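Local coordinates for protein glycoside hydrolase family 31 (Trueperella pyogenes, PDB 5I0F) that degrades cycloalternan as a family 31 glycoside hydrolase, probably by a retaining mechanism that passes through a covalent glycosyl-enzyme intermediate, at residues Gly564-Tyr575 / Arg602-Thr613; Cys615-Tyr625 / Val718-Tyr726. All coordinates share one frame; numbering follows the deposited sequence.

Interaction 1. Residues Gly564-Tyr575 / Arg602-Thr613. With BGC (beta-D-glucopyranose), chain C.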
loop_
_atom_site.group_PDB
_atom_site.type_symbol
_atom_site.label_atom_id
_atom_site.label_comp_id
_atom_site.label_asym_id
_atom_site.label_seq_id
_atom_site.Cartn_x
_atom_site.Cartn_y
_atom_site.Cartn_z
ATOM N N GLY A 564 -8.253 4.083 -13.875
ATOM C CA GLY A 564 -7.546 5.158 -13.197
ATOM C C GLY A 564 -8.452 6.250 -12.610
ATOM O O GLY A 564 -9.525 6.580 -13.156
ATOM N N PHE A 565 -8.007 6.825 -11.499
ATOM C CA PHE A 565 -8.792 7.849 -10.807
ATOM C C PHE A 565 -8.303 9.284 -10.991
ATOM O O PHE A 565 -9.057 10.210 -10.671
ATOM C CB PHE A 565 -8.982 7.485 -9.324
ATOM C CG PHE A 565 -8.023 8.137 -8.357
ATOM C CD1 PHE A 565 -6.659 8.184 -8.569
ATOM C CD2 PHE A 565 -8.502 8.592 -7.145
ATOM C CE1 PHE A 565 -5.804 8.770 -7.629
ATOM C CE2 PHE A 565 -7.662 9.152 -6.200
ATOM C CZ PHE A 565 -6.308 9.244 -6.437
ATOM N N SER A 566 -7.072 9.458 -11.487
ATOM C CA SER A 566 -6.394 10.767 -11.494
ATOM C C SER A 566 -6.319 11.348 -12.901
ATOM O O SER A 566 -6.098 10.626 -13.869
ATOM C CB SER A 566 -4.993 10.634 -10.916
ATOM O OG SER A 566 -4.285 11.865 -10.921
ATOM N N GLY A 567 -6.474 12.662 -12.995
ATOM C CA GLY A 567 -6.382 13.387 -14.266
ATOM C C GLY A 567 -7.691 13.433 -15.020
ATOM O O GLY A 567 -8.736 12.980 -14.515
ATOM N N PRO A 568 -7.663 13.998 -16.235
ATOM C CA PRO A 568 -8.838 13.962 -17.101
ATOM C C PRO A 568 -9.428 12.546 -17.182
ATOM O O PRO A 568 -8.710 11.574 -16.979
ATOM C CB PRO A 568 -8.272 14.402 -18.458
ATOM C CG PRO A 568 -7.174 15.338 -18.086
ATOM C CD PRO A 568 -6.552 14.744 -16.854
ATOM N N VAL A 569 -10.723 12.436 -17.444
ATOM C CA VAL A 569 -11.325 11.096 -17.584
ATOM C C VAL A 569 -10.539 10.228 -18.609
ATOM O O VAL A 569 -9.979 10.755 -19.570
ATOM C CB VAL A 569 -12.821 11.137 -17.950
ATOM C CG1 VAL A 569 -13.616 11.909 -16.892
ATOM C CG2 VAL A 569 -13.058 11.733 -19.321
ATOM N N PRO A 570 -10.506 8.899 -18.401
ATOM C CA PRO A 570 -9.862 8.031 -19.362
ATOM C C PRO A 570 -10.519 8.152 -20.731
ATOM O O PRO A 570 -11.720 8.407 -20.810
ATOM C CB PRO A 570 -10.097 6.629 -18.777
ATOM C CG PRO A 570 -11.272 6.777 -17.906
ATOM C CD PRO A 570 -11.100 8.125 -17.301
ATOM N N GLU A 571 -9.725 7.995 -21.783
ATOM C CA GLU A 571 -10.256 7.925 -23.157
ATOM C C GLU A 571 -11.260 6.774 -23.229
ATOM O O GLU A 571 -11.153 5.801 -22.460
ATOM C CB GLU A 571 -9.117 7.724 -24.179
ATOM C CG GLU A 571 -8.558 6.293 -24.279
ATOM C CD GLU A 571 -7.635 6.061 -25.475
ATOM O OE1 GLU A 571 -6.529 5.494 -25.304
ATOM O OE2 GLU A 571 -8.029 6.436 -26.607
ATOM N N ALA A 572 -12.209 6.868 -24.159
ATOM C CA ALA A 572 -13.347 5.931 -24.180
ATOM C C ALA A 572 -12.871 4.481 -24.260
ATOM O O ALA A 572 -13.398 3.627 -23.574
ATOM C CB ALA A 572 -14.287 6.239 -25.353
ATOM N N GLU A 573 -11.877 4.212 -25.100
ATOM C CA GLU A 573 -11.420 2.854 -25.344
ATOM C C GLU A 573 -10.819 2.208 -24.088
ATOM O O GLU A 573 -11.030 1.021 -23.825
ATOM C CB GLU A 573 -10.389 2.828 -26.489
ATOM C CG GLU A 573 -10.073 1.432 -26.968
ATOM C CD GLU A 573 -9.054 1.405 -28.096
ATOM O OE1 GLU A 573 -8.848 0.319 -28.656
ATOM O OE2 GLU A 573 -8.412 2.454 -28.395
ATOM N N LEU A 574 -10.067 3.001 -23.332
ATOM C CA LEU A 574 -9.498 2.539 -22.076
ATOM C C LEU A 574 -10.587 2.252 -21.072
ATOM O O LEU A 574 -10.559 1.218 -20.404
ATOM C CB LEU A 574 -8.473 3.553 -21.521
ATOM C CG LEU A 574 -7.889 3.236 -20.143
ATOM C CD1 LEU A 574 -7.195 1.878 -20.110
ATOM C CD2 LEU A 574 -6.954 4.362 -19.765
ATOM N N TYR A 575 -11.549 3.154 -20.946
ATOM C CA TYR A 575 -12.681 2.914 -20.045
ATOM C C TYR A 575 -13.391 1.607 -20.401
ATOM O O TYR A 575 -13.628 0.779 -19.532
ATOM C CB TYR A 575 -13.658 4.068 -20.049
ATOM C CG TYR A 575 -14.689 4.027 -18.920
ATOM C CD1 TYR A 575 -14.383 4.509 -17.648
ATOM C CD2 TYR A 575 -15.961 3.537 -19.139
ATOM C CE1 TYR A 575 -15.324 4.505 -16.625
ATOM C CE2 TYR A 575 -16.914 3.538 -18.120
ATOM C CZ TYR A 575 -16.593 4.016 -16.872
ATOM O OH TYR A 575 -17.559 4.017 -15.877
ATOM N N ARG A 602 -14.835 15.336 -13.254
ATOM C CA ARG A 602 -13.890 14.245 -13.434
ATOM C C ARG A 602 -14.379 12.878 -12.931
ATOM O O ARG A 602 -13.609 11.942 -12.894
ATOM C CB ARG A 602 -12.545 14.644 -12.850
ATOM C CG ARG A 602 -11.785 15.540 -13.814
ATOM C CD ARG A 602 -10.368 15.719 -13.395
ATOM N NE ARG A 602 -9.594 16.502 -14.349
ATOM C CZ ARG A 602 -8.324 16.831 -14.147
ATOM N NH1 ARG A 602 -7.717 16.468 -13.037
ATOM N NH2 ARG A 602 -7.667 17.548 -15.042
ATOM N N ASP A 603 -15.667 12.761 -12.602
ATOM C CA ASP A 603 -16.239 11.482 -12.192
ATOM C C ASP A 603 -15.929 10.401 -13.243
ATOM O O ASP A 603 -15.959 10.690 -14.450
ATOM C CB ASP A 603 -17.773 11.564 -12.021
ATOM C CG ASP A 603 -18.227 12.555 -10.926
ATOM O OD1 ASP A 603 -17.362 13.184 -10.240
ATOM O OD2 ASP A 603 -19.472 12.676 -10.729
ATOM N N ARG A 604 -15.688 9.170 -12.766
ATOM C CA ARG A 604 -15.517 7.990 -13.605
ATOM C C ARG A 604 -16.818 7.199 -13.759
ATOM O O ARG A 604 -16.813 5.977 -14.012
ATOM C CB ARG A 604 -14.395 7.096 -13.074
ATOM C CG ARG A 604 -13.040 7.378 -13.712
ATOM C CD ARG A 604 -12.530 8.767 -13.380
ATOM N NE ARG A 604 -11.123 8.882 -13.738
ATOM C CZ ARG A 604 -10.444 10.016 -13.934
ATOM N NH1 ARG A 604 -11.027 11.219 -13.846
ATOM N NH2 ARG A 604 -9.165 9.941 -14.247
ATOM N N THR A 605 -17.934 7.903 -13.622
ATOM C CA THR A 605 -19.232 7.315 -13.931
ATOM C C THR A 605 -19.338 7.052 -15.434
ATOM O O THR A 605 -18.737 7.758 -16.222
ATOM C CB THR A 605 -20.372 8.250 -13.546
ATOM O OG1 THR A 605 -20.189 9.517 -14.210
ATOM C CG2 THR A 605 -20.423 8.446 -12.023
ATOM N N PRO A 606 -20.136 6.057 -15.839
ATOM C CA PRO A 606 -20.252 5.777 -17.264
ATOM C C PRO A 606 -20.765 6.956 -18.074
ATOM O O PRO A 606 -20.264 7.223 -19.182
ATOM C CB PRO A 606 -21.230 4.595 -17.295
ATOM C CG PRO A 606 -20.992 3.881 -16.004
ATOM C CD PRO A 606 -20.723 4.979 -15.013
ATOM N N TRP A 607 -21.705 7.692 -17.486
ATOM C CA TRP A 607 -22.311 8.888 -18.113
ATOM C C TRP A 607 -21.359 10.076 -18.223
ATOM O O TRP A 607 -21.338 10.739 -19.268
ATOM C CB TRP A 607 -23.652 9.304 -17.437
ATOM C CG TRP A 607 -23.705 9.145 -15.948
ATOM C CD1 TRP A 607 -23.442 10.096 -15.010
ATOM C CD2 TRP A 607 -23.987 7.943 -15.233
ATOM N NE1 TRP A 607 -23.551 9.561 -13.760
ATOM C CE2 TRP A 607 -23.899 8.241 -13.869
ATOM C CE3 TRP A 607 -24.343 6.648 -15.622
ATOM C CZ2 TRP A 607 -24.126 7.285 -12.884
ATOM C CZ3 TRP A 607 -24.570 5.709 -14.665
ATOM C CH2 TRP A 607 -24.476 6.032 -13.304
ATOM N N ASN A 608 -20.585 10.379 -17.174
ATOM C CA ASN A 608 -19.613 11.476 -17.293
ATOM C C ASN A 608 -18.511 11.160 -18.310
ATOM O O ASN A 608 -18.163 12.008 -19.157
ATOM C CB ASN A 608 -18.978 11.857 -15.960
ATOM C CG ASN A 608 -18.158 13.130 -16.073
ATOM O OD1 ASN A 608 -18.659 14.158 -16.551
ATOM N ND2 ASN A 608 -16.886 13.064 -15.686
ATOM N N VAL A 609 -18.014 9.926 -18.282
ATOM C CA VAL A 609 -16.981 9.525 -19.238
ATOM C C VAL A 609 -17.542 9.597 -20.664
ATOM O O VAL A 609 -16.868 10.118 -21.567
ATOM C CB VAL A 609 -16.337 8.161 -18.900
ATOM C CG1 VAL A 609 -15.259 7.807 -19.898
ATOM C CG2 VAL A 609 -15.719 8.181 -17.477
ATOM N N ALA A 610 -18.765 9.101 -20.856
ATOM C CA ALA A 610 -19.430 9.169 -22.164
ATOM C C ALA A 610 -19.554 10.618 -22.624
ATOM O O ALA A 610 -19.254 10.927 -23.793
ATOM C CB ALA A 610 -20.803 8.518 -22.124
ATOM N N GLU A 611 -19.964 11.499 -21.709
ATOM C CA GLU A 611 -20.123 12.929 -22.029
ATOM C C GLU A 611 -18.785 13.553 -22.439
ATOM O O GLU A 611 -18.714 14.201 -23.495
ATOM C CB GLU A 611 -20.744 13.693 -20.846
ATOM C CG GLU A 611 -20.742 15.233 -20.917
ATOM C CD GLU A 611 -21.513 15.802 -22.098
ATOM O OE1 GLU A 611 -22.536 15.200 -22.511
ATOM O OE2 GLU A 611 -21.108 16.880 -22.608
ATOM N N GLN A 612 -17.747 13.366 -21.620
ATOM C CA GLN A 612 -16.462 14.039 -21.859
ATOM C C GLN A 612 -15.748 13.473 -23.078
ATOM O O GLN A 612 -15.039 14.214 -23.750
ATOM C CB GLN A 612 -15.498 13.948 -20.677
ATOM C CG GLN A 612 -15.968 14.411 -19.308
ATOM C CD GLN A 612 -16.543 15.795 -19.274
ATOM O OE1 GLN A 612 -16.201 16.655 -20.077
ATOM N NE2 GLN A 612 -17.421 16.033 -18.304
ATOM N N THR A 613 -15.939 12.181 -23.383
ATOM C CA THR A 613 -15.298 11.569 -24.542
ATOM C C THR A 613 -16.112 11.641 -25.822
ATOM O O THR A 613 -15.621 11.252 -26.854
ATOM C CB THR A 613 -14.929 10.075 -24.295
ATOM O OG1 THR A 613 -16.112 9.315 -24.039
ATOM C CG2 THR A 613 -13.947 9.930 -23.135
HETATM C C2 BGC C . -6.853 7.385 -1.677
HETATM C C3 BGC C . -7.799 7.957 -2.749
HETATM C C4 BGC C . -8.737 8.972 -2.102
HETATM C C5 BGC C . -7.944 10.060 -1.361
HETATM C C6 BGC C . -8.911 10.927 -0.565
HETATM C C1 BGC C . -6.732 8.126 -0.321
HETATM O O2 BGC C . -5.750 6.560 -2.100
HETATM O O3 BGC C . -8.529 6.901 -3.379
HETATM O O4 BGC C . -9.586 9.575 -3.097
HETATM O O5 BGC C . -6.923 9.545 -0.469
HETATM O O6 BGC C . -8.244 12.081 -0.044
HETATM O O HOH W 1 -7.591 14.333 -10.998
#
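Arg604 reaches across to Gly564 and Gly567 in the loop that follows barrel strand 558-561 of the TIM-barrel domain, a case of one buried guanidinium bonded to several carbonyls of a loop beside a sugar pocket. NE donates to Gly564 O at 2.9 Å, while NH1 and NH2 both grip Gly567 O end-on, with that oxygen in the guanidinium plane. NH1 also donates to Arg602 O, and NH2 to Ser535 outside the two segments, so the group can hardly rotate. With its CG anti to the backbone N (chi1 -167°), Tyr575 sends its hydroxyl to the start of helix 606-613, where OH donates to Arg604 O at 2.8 Å. One water joins Arg602 NH1 to Gly567 N.

Pro570 CD and Val569 CA lie over one face of the Arg604 guanidinium, the Phe565 carbonyl over the other. Arg602 runs extended, and its guanidinium lies flat over the Gly567-Pro568 peptide.

Apolar contacts gather toward the two helices: Val569 CG2 meets Gln612 CB at 3.6 Å, and Val609 CG2 sits over a face of the Tyr575 ring in a CH-pi contact. On the pocket side, Phe565 CE2 approaches C3 of the beta-D-glucopyranose (BGC) at 3.7 Å.

Interaction 2. Residues Cys615-Tyr625 / Val718-Tyr726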
loop_
_atom_site.group_PDB
_atom_site.type_symbol
_atom_site.label_atom_id
_atom_site.label_comp_id
_atom_site.label_asym_id
_atom_site.label_seq_id
_atom_site.Cartn_x
_atom_site.Cartn_y
_atom_site.Cartn_z
ATOM N N CYS A 615 -18.474 9.645 -26.397
ATOM C CA CYS A 615 -18.700 8.245 -26.751
ATOM C C CYS A 615 -19.921 7.708 -26.033
ATOM O O CYS A 615 -19.829 7.088 -24.962
ATOM C CB CYS A 615 -17.473 7.383 -26.451
ATOM S SG CYS A 615 -17.718 5.665 -26.957
ATOM N N GLY A 616 -21.075 7.953 -26.642
ATOM C CA GLY A 616 -22.355 7.650 -26.018
ATOM C C GLY A 616 -22.551 6.170 -25.734
ATOM O O GLY A 616 -23.155 5.827 -24.732
ATOM N N GLU A 617 -22.011 5.295 -26.584
ATOM C CA GLU A 617 -22.116 3.837 -26.358
ATOM C C GLU A 617 -21.483 3.308 -25.029
ATOM O O GLU A 617 -21.768 2.171 -24.619
ATOM C CB GLU A 617 -21.587 3.054 -27.567
ATOM C CG GLU A 617 -20.083 3.109 -27.773
ATOM C CD GLU A 617 -19.647 2.770 -29.208
ATOM O OE1 GLU A 617 -20.302 1.936 -29.858
ATOM O OE2 GLU A 617 -18.651 3.351 -29.703
ATOM N N LEU A 618 -20.660 4.109 -24.346
ATOM C CA LEU A 618 -20.127 3.677 -23.050
ATOM C C LEU A 618 -21.197 3.394 -21.999
ATOM O O LEU A 618 -20.975 2.566 -21.114
ATOM C CB LEU A 618 -19.132 4.689 -22.478
ATOM C CG LEU A 618 -17.803 4.878 -23.208
ATOM C CD1 LEU A 618 -16.946 5.824 -22.383
ATOM C CD2 LEU A 618 -17.094 3.542 -23.416
ATOM N N ILE A 619 -22.340 4.078 -22.070
ATOM C CA ILE A 619 -23.412 3.816 -21.093
ATOM C C ILE A 619 -24.001 2.414 -21.362
ATOM O O ILE A 619 -24.115 1.618 -20.434
ATOM C CB ILE A 619 -24.495 4.924 -21.050
ATOM C CG1 ILE A 619 -23.852 6.302 -20.805
ATOM C CG2 ILE A 619 -25.475 4.652 -19.920
ATOM C CD1 ILE A 619 -24.831 7.451 -20.834
ATOM N N ASP A 620 -24.304 2.107 -22.625
ATOM C CA ASP A 620 -24.778 0.758 -23.009
ATOM C C ASP A 620 -23.746 -0.313 -22.651
ATOM O O ASP A 620 -24.105 -1.387 -22.184
ATOM C CB ASP A 620 -25.091 0.660 -24.513
ATOM C CG ASP A 620 -26.479 1.199 -24.886
ATOM O OD1 ASP A 620 -27.318 1.582 -24.026
ATOM O OD2 ASP A 620 -26.764 1.222 -26.104
ATOM N N LEU A 621 -22.461 -0.011 -22.852
ATOM C CA LEU A 621 -21.396 -0.952 -22.461
ATOM C C LEU A 621 -21.378 -1.223 -20.959
ATOM O O LEU A 621 -21.212 -2.363 -20.550
ATOM C CB LEU A 621 -20.019 -0.454 -22.904
ATOM C CG LEU A 621 -19.098 -1.525 -23.465
ATOM C CD1 LEU A 621 -19.679 -2.103 -24.781
ATOM C CD2 LEU A 621 -17.691 -0.977 -23.704
ATOM N N ALA A 622 -21.531 -0.183 -20.147
ATOM C CA ALA A 622 -21.589 -0.355 -18.707
ATOM C C ALA A 622 -22.821 -1.163 -18.275
ATOM O O ALA A 622 -22.722 -2.002 -17.375
ATOM C CB ALA A 622 -21.557 0.983 -18.002
ATOM N N ARG A 623 -23.963 -0.929 -18.937
ATOM C CA ARG A 623 -25.162 -1.750 -18.722
ATOM C C ARG A 623 -24.855 -3.222 -18.984
ATOM O O ARG A 623 -25.142 -4.077 -18.141
ATOM C CB ARG A 623 -26.344 -1.293 -19.617
ATOM C CG ARG A 623 -27.261 -0.237 -19.016
ATOM C CD ARG A 623 -28.533 -0.006 -19.855
ATOM N NE ARG A 623 -28.294 0.931 -20.963
ATOM C CZ ARG A 623 -28.292 2.266 -20.876
ATOM N NH1 ARG A 623 -28.058 3.003 -21.963
ATOM N NH2 ARG A 623 -28.529 2.894 -19.734
ATOM N N HIS A 624 -24.266 -3.496 -20.154
ATOM C CA HIS A 624 -23.881 -4.852 -20.576
ATOM C C HIS A 624 -22.966 -5.545 -19.560
ATOM O O HIS A 624 -23.266 -6.644 -19.083
ATOM C CB HIS A 624 -23.228 -4.782 -21.975
ATOM C CG HIS A 624 -22.486 -6.013 -22.389
ATOM N ND1 HIS A 624 -23.107 -7.217 -22.636
ATOM C CD2 HIS A 624 -21.172 -6.208 -22.650
ATOM C CE1 HIS A 624 -22.206 -8.113 -22.998
ATOM N NE2 HIS A 624 -21.021 -7.524 -23.022
ATOM N N TYR A 625 -21.851 -4.909 -19.224
ATOM C CA TYR A 625 -20.920 -5.520 -18.273
ATOM C C TYR A 625 -21.466 -5.593 -16.839
ATOM O O TYR A 625 -21.119 -6.536 -16.109
ATOM C CB TYR A 625 -19.542 -4.852 -18.343
ATOM C CG TYR A 625 -18.778 -5.276 -19.589
ATOM C CD1 TYR A 625 -18.386 -6.622 -19.775
ATOM C CD2 TYR A 625 -18.452 -4.359 -20.570
ATOM C CE1 TYR A 625 -17.672 -7.025 -20.903
ATOM C CE2 TYR A 625 -17.752 -4.751 -21.710
ATOM C CZ TYR A 625 -17.387 -6.085 -21.890
ATOM O OH TYR A 625 -16.677 -6.451 -23.025
ATOM N N VAL A 718 -12.137 -9.058 -30.766
ATOM C CA VAL A 718 -12.444 -8.330 -29.525
ATOM C C VAL A 718 -13.076 -6.945 -29.756
ATOM O O VAL A 718 -12.458 -5.896 -29.514
ATOM C CB VAL A 718 -11.211 -8.243 -28.585
ATOM C CG1 VAL A 718 -10.924 -9.604 -27.974
ATOM C CG2 VAL A 718 -9.975 -7.708 -29.291
ATOM N N GLY A 719 -14.335 -6.944 -30.190
ATOM C CA GLY A 719 -15.142 -5.729 -30.115
ATOM C C GLY A 719 -15.213 -5.289 -28.646
ATOM O O GLY A 719 -14.878 -6.061 -27.738
ATOM N N TRP A 720 -15.684 -4.077 -28.392
ATOM C CA TRP A 720 -15.684 -3.567 -27.012
ATOM C C TRP A 720 -16.629 -4.338 -26.084
ATOM O O TRP A 720 -16.451 -4.322 -24.871
ATOM C CB TRP A 720 -16.015 -2.078 -27.003
ATOM C CG TRP A 720 -14.933 -1.194 -27.583
ATOM C CD1 TRP A 720 -13.817 -1.578 -28.280
ATOM C CD2 TRP A 720 -14.896 0.231 -27.522
ATOM N NE1 TRP A 720 -13.104 -0.473 -28.665
ATOM C CE2 TRP A 720 -13.742 0.651 -28.206
ATOM C CE3 TRP A 720 -15.748 1.199 -26.966
ATOM C CZ2 TRP A 720 -13.392 2.011 -28.338
ATOM C CZ3 TRP A 720 -15.393 2.557 -27.090
ATOM C CH2 TRP A 720 -14.218 2.937 -27.770
ATOM N N ASP A 721 -17.615 -5.026 -26.656
ATOM C CA ASP A 721 -18.520 -5.903 -25.907
ATOM C C ASP A 721 -17.949 -7.285 -25.580
ATOM O O ASP A 721 -18.651 -8.098 -24.986
ATOM C CB ASP A 721 -19.882 -6.034 -26.610
ATOM C CG ASP A 721 -19.779 -6.493 -28.033
ATOM O OD1 ASP A 721 -18.681 -6.586 -28.615
ATOM O OD2 ASP A 721 -20.840 -6.727 -28.618
ATOM N N ILE A 722 -16.690 -7.545 -25.943
ATOM C CA ILE A 722 -15.987 -8.804 -25.614
ATOM C C ILE A 722 -14.730 -8.518 -24.783
ATOM O O ILE A 722 -13.979 -7.615 -25.102
ATOM C CB ILE A 722 -15.512 -9.519 -26.906
ATOM C CG1 ILE A 722 -16.701 -9.780 -27.855
ATOM C CG2 ILE A 722 -14.724 -10.796 -26.617
ATOM C CD1 ILE A 722 -17.714 -10.776 -27.344
ATOM N N ILE A 723 -14.521 -9.323 -23.746
ATOM C CA ILE A 723 -13.208 -9.531 -23.141
ATOM C C ILE A 723 -12.987 -11.051 -23.218
ATOM O O ILE A 723 -13.880 -11.795 -22.848
ATOM C CB ILE A 723 -13.085 -8.998 -21.690
ATOM C CG1 ILE A 723 -11.740 -9.438 -21.076
ATOM C CG2 ILE A 723 -14.259 -9.409 -20.804
ATOM C CD1 ILE A 723 -11.494 -8.944 -19.660
ATOM N N PRO A 724 -11.810 -11.507 -23.706
ATOM C CA PRO A 724 -11.610 -12.943 -23.830
ATOM C C PRO A 724 -11.695 -13.680 -22.488
ATOM O O PRO A 724 -10.961 -13.366 -21.534
ATOM C CB PRO A 724 -10.219 -13.060 -24.463
ATOM C CG PRO A 724 -10.041 -11.783 -25.203
ATOM C CD PRO A 724 -10.724 -10.753 -24.354
ATOM N N VAL A 725 -12.627 -14.617 -22.424
ATOM C CA VAL A 725 -12.919 -15.376 -21.231
ATOM C C VAL A 725 -13.258 -16.775 -21.700
ATOM O O VAL A 725 -14.122 -16.930 -22.578
ATOM C CB VAL A 725 -14.121 -14.801 -20.436
ATOM C CG1 VAL A 725 -14.538 -15.752 -19.311
ATOM C CG2 VAL A 725 -13.782 -13.422 -19.858
ATOM N N TYR A 726 -12.591 -17.770 -21.118
ATOM C CA TYR A 726 -12.791 -19.175 -21.487
ATOM C C TYR A 726 -13.171 -19.972 -20.248
ATOM O O TYR A 726 -12.572 -19.786 -19.195
ATOM C CB TYR A 726 -11.517 -19.729 -22.125
ATOM C CG TYR A 726 -11.142 -18.984 -23.391
ATOM C CD1 TYR A 726 -10.380 -17.834 -23.331
ATOM C CD2 TYR A 726 -11.591 -19.419 -24.652
ATOM C CE1 TYR A 726 -10.028 -17.138 -24.482
ATOM C CE2 TYR A 726 -11.252 -18.731 -25.820
ATOM C CZ TYR A 726 -10.467 -17.594 -25.734
ATOM O OH TYR A 726 -10.113 -16.867 -26.852
#
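Leu621 packs against Trp720 at the apolar centre of a contact between two domains, where the long helix 617-646, which comes after the last barrel strand, 587-590, meets a type I beta turn, Gly719 to Ile722, of the C-terminal beta domain. It illustrates how a helix can hold a turn: a leucine fills the centre while His624 and Tyr625 bond the turn's carbonyls. Leu621 CD2 touches Trp720 CB at 3.9 Å, the two side chains crossing at about a right angle, and both leucine methyls also lie close to the Trp720 carbonyl.

From there the indole extends along the start of the helix. Its CZ3 corner is met by Cys615 SG at 3.9 Å, a sulfur-aromatic contact made at the ring edge, 76° off the ring normal. Leu618 CD2 approaches the same CZ3 at 4.2 Å, and Glu617 OE2 comes to 4.3 Å from Trp720 CZ3. At the other end of the contact Tyr625 CE1 reaches Ile723 CG2, also at 4.2 Å, carrying the packing past the turn.

Arg577 of helix 572-583 bonds the carbonyls of Val718 and Gly719, the latter the first residue of the turn. The polar edge across the contact consists of two hydrogen bonds from successive helix residues to successive turn carbonyls. Tyr625 OH donates to Trp720 O at 2.8 Å; this oxygen lies near the plane of the phenol ring, at its edge. His624 CD2 lies over the centre of one face of the Tyr625 ring. The trans chi1 of His624 (165°) swings the imidazole out to the turn, and NE2 donates to Asp721 O at 3.1 Å along a bent N-H...O path of 141°.

In the fold
The two interactions follow one another along the chain, their centres about 15 Å apart, and together lead from the sugar pocket to the C-terminal domain. Interaction 1 lies next to the bound glycan through Phe565, and its Ser566 OG is hydrogen-bonded to Glu593, another pocket residue; interaction 2 joins the barrel to the C-terminal beta domain. The successive helices 606-613 and 617-646 pack along each other: Val609 CG1 rests on Leu618 CD1 and Pro606 CG on Ala622 CB, both at 3.6 Å. Ala572 CB lies equally close to Cys615 CB, and at the junction of the two helices Ala610 O probably accepts a hydrogen bond from Cys615 N at 3.0 Å.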